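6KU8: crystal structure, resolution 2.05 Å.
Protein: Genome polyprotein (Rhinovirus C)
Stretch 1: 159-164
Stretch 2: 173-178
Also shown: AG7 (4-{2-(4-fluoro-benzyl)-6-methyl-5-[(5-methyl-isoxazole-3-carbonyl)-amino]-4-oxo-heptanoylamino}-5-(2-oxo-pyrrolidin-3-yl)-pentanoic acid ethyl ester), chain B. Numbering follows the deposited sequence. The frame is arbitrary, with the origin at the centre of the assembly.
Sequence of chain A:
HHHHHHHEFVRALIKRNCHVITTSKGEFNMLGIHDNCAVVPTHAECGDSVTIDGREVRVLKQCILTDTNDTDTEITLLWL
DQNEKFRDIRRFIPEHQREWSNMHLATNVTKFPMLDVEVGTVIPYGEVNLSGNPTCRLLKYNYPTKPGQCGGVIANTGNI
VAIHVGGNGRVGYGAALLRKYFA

Stretch 1, residues 159-164: NIVAIH
Stretch 2 (173-178) YGAALL

Strand 159-164 pairs antiparallel with strand 173-176, their axes at 127° and 4.4 Å apart at closest approach. The register is set by Ala-162 opposite Ala-176 (CA to CA 4.5 Å), Ile-163 opposite Ala-175 (CA to CA 5.5 Å) and His-164 opposite Gly-174 (CA to CA 4.3 Å). The wider central pair is the hydrogen-bonded one: Ala-175 N donates to Ile-163 O at 2.9 Å (147°), and Ile-163 N donates to Ala-175 O at 3.3 Å (148°), the longer bond of the two. Each carbonyl also receives a CA-H contact, Ala-175 O from Ala-162 CA at 3.1 Å and Ile-163 O from Gly-174 CA at 3.3 Å.

One further hydrogen bond forms just past the end of the second strand, where Leu-177 N donates to Val-161 O at 3.0 Å and a nearly linear 172°. Val-161 O accepts a second bond from a water 2.7 Å away; the same water donates to Leu-177 O at 2.8 Å, bridging the two carbonyls. Val-161, at phi/psi -118/-22, departs from extended geometry, whereas Ala-162 is nearly fully extended at -168/165 and Ile-163 lies at -112/141. Along the partner, Gly-174 (-115/141), Ala-175 (-78/122), Ala-176 (-60/131) and Leu-177 (-89/121) stay extended.

Ile-163 (chi1 p, chi2 t) and Ala-175 share a sheet face, with Ile-163 CG1 4.3 Å from Ala-175 CB. Leu-177 (m, t) points toward the first strand; its CD1 lies 3.9 Å from Ile-160 CG2 and 4.2 Å from Ile-163 CG2, with Ile-160 also m, t. At Gly-174, an ideal CB would lie 3.0 Å from Ala-162 CB, a clash.

His-164 (chi1 t, chi2 70°) donates from NE2 to AG7 O18 at 2.8 Å and 165°, with that oxygen near the ring plane. His-164 ND1 is 3.5 Å from Tyr-173 O but has its hydrogen bond elsewhere in the structure.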

# COMPACT_ATOMS: atom_id res chain seq x y z
N ASN A 159 -3.32 -6.61 -12.02
CA ASN A 159 -3.83 -5.30 -11.65
C ASN A 159 -3.44 -5.00 -10.20
O ASN A 159 -3.93 -5.67 -9.28
CB ASN A 159 -5.34 -5.23 -11.82
CG ASN A 159 -5.80 -5.58 -13.22
OD1 ASN A 159 -5.36 -4.98 -14.18
ND2 ASN A 159 -6.72 -6.54 -13.33
N ILE A 160 -2.58 -4.02 -9.98
CA ILE A 160 -2.10 -3.68 -8.64
C ILE A 160 -2.61 -2.27 -8.35
O ILE A 160 -2.08 -1.29 -8.89
CB ILE A 160 -0.57 -3.77 -8.52
CG1 ILE A 160 -0.07 -5.17 -8.94
CG2 ILE A 160 -0.13 -3.46 -7.07
CD1 ILE A 160 1.44 -5.25 -9.10
N VAL A 161 -3.62 -2.17 -7.50
CA VAL A 161 -4.57 -1.08 -7.60
C VAL A 161 -4.61 -0.18 -6.37
O VAL A 161 -5.00 0.99 -6.50
CB VAL A 161 -5.96 -1.70 -7.91
CG1 VAL A 161 -7.01 -1.40 -6.86
CG2 VAL A 161 -6.39 -1.41 -9.34
N ALA A 162 -4.16 -0.65 -5.21
CA ALA A 162 -4.17 0.20 -4.01
C ALA A 162 -3.34 -0.48 -2.93
O ALA A 162 -3.01 -1.66 -3.03
CB ALA A 162 -5.59 0.46 -3.50
N ILE A 163 -2.98 0.29 -1.90
CA ILE A 163 -2.54 -0.26 -0.62
C ILE A 163 -3.60 0.08 0.43
O ILE A 163 -4.19 1.16 0.41
CB ILE A 163 -1.15 0.25 -0.21
CG1 ILE A 163 -1.18 1.77 0.03
CG2 ILE A 163 -0.09 -0.21 -1.25
CD1 ILE A 163 0.09 2.33 0.68
N HIS A 164 -3.84 -0.87 1.31
CA HIS A 164 -4.87 -0.71 2.32
C HIS A 164 -4.44 0.32 3.36
O HIS A 164 -3.32 0.24 3.88
CB HIS A 164 -5.15 -2.04 3.02
CG HIS A 164 -6.27 -1.95 3.99
ND1 HIS A 164 -7.58 -1.78 3.59
CD2 HIS A 164 -6.28 -1.89 5.34
CE1 HIS A 164 -8.35 -1.68 4.65
NE2 HIS A 164 -7.59 -1.73 5.73
N TYR A 173 -10.74 1.09 3.12
CA TYR A 173 -10.33 2.17 2.23
C TYR A 173 -8.90 1.88 1.78
O TYR A 173 -8.04 1.60 2.61
CB TYR A 173 -10.40 3.55 2.91
CG TYR A 173 -11.70 3.82 3.63
CD1 TYR A 173 -12.79 4.33 2.95
CD2 TYR A 173 -11.83 3.56 4.98
CE1 TYR A 173 -14.00 4.58 3.61
CE2 TYR A 173 -13.03 3.79 5.65
CZ TYR A 173 -14.10 4.30 4.96
OH TYR A 173 -15.28 4.55 5.63
N GLY A 174 -8.68 1.94 0.48
CA GLY A 174 -7.35 1.79 -0.08
C GLY A 174 -6.93 3.08 -0.77
O GLY A 174 -7.74 3.74 -1.41
N ALA A 175 -5.65 3.43 -0.62
CA ALA A 175 -5.10 4.56 -1.35
C ALA A 175 -4.82 4.13 -2.79
O ALA A 175 -4.06 3.18 -3.01
CB ALA A 175 -3.82 5.07 -0.68
N ALA A 176 -5.43 4.81 -3.76
CA ALA A 176 -5.24 4.41 -5.15
C ALA A 176 -3.77 4.49 -5.53
O ALA A 176 -3.08 5.48 -5.24
CB ALA A 176 -6.08 5.29 -6.08
N LEU A 177 -3.27 3.42 -6.15
CA LEU A 177 -1.96 3.45 -6.78
C LEU A 177 -2.14 3.91 -8.23
O LEU A 177 -2.91 3.30 -8.98
CB LEU A 177 -1.29 2.07 -6.73
CG LEU A 177 -0.88 1.56 -5.35
CD1 LEU A 177 -0.57 0.08 -5.42
CD2 LEU A 177 0.33 2.35 -4.83
N LEU A 178 -1.49 5.01 -8.60
CA LEU A 178 -1.60 5.55 -9.95
C LEU A 178 -0.21 5.62 -10.58
O LEU A 178 0.76 6.02 -9.93
CB LEU A 178 -2.27 6.93 -9.95
CG LEU A 178 -3.65 6.95 -9.28
CD1 LEU A 178 -4.10 8.40 -9.03
CD2 LEU A 178 -4.67 6.19 -10.13
C01 AG7 B . -8.33 4.22 10.74
C02 AG7 B . -6.91 4.64 11.11
O03 AG7 B . -8.62 3.29 10.05
C04 AG7 B . -5.82 4.08 10.21
C05 AG7 B . -4.62 4.96 10.52
C06 AG7 B . -4.72 6.29 9.76
C07 AG7 B . -4.96 6.30 8.40
C08 AG7 B . -5.05 7.51 7.72
C09 AG7 B . -4.91 8.71 8.39
C10 AG7 B . -4.66 8.71 9.76
C11 AG7 B . -4.57 7.50 10.45
N12 AG7 B . -5.46 1.54 9.67
C13 AG7 B . -5.40 0.17 10.22
C14 AG7 B . -6.45 -0.60 9.43
C15 AG7 B . -7.89 -0.18 9.91
C16 AG7 B . -8.94 -1.26 9.34
N17 AG7 B . -9.85 -1.50 10.27
O18 AG7 B . -8.90 -1.75 8.26
C19 AG7 B . -4.06 -0.58 10.24
C20 AG7 B . -2.89 0.39 10.42
C21 AG7 B . -2.66 0.24 11.91
O22 AG7 B . -2.33 1.32 12.70
O23 AG7 B . -2.83 -0.84 12.37
C47 AG7 B . -5.67 2.61 10.62
O48 AG7 B . -5.73 2.33 11.77
C50 AG7 B . -2.22 0.96 14.05
C53 AG7 B . -1.51 2.08 14.80
C57 AG7 B . -9.33 5.16 11.38
N58 AG7 B . -10.62 4.89 10.87
C59 AG7 B . -11.51 5.99 10.71
O60 AG7 B . -11.28 7.14 10.95
C78 AG7 B . -9.40 4.93 12.89
C81 AG7 B . -10.24 5.98 13.63
F1 AG7 B . -5.00 9.89 7.71
C82 AG7 B . -9.96 3.52 13.16
C83 AG7 B . -9.53 -0.67 11.51
C84 AG7 B . -8.02 -0.21 11.25
C1 AG7 B . -12.80 5.47 10.21
O HOH W 1 -5.60 2.45 -8.67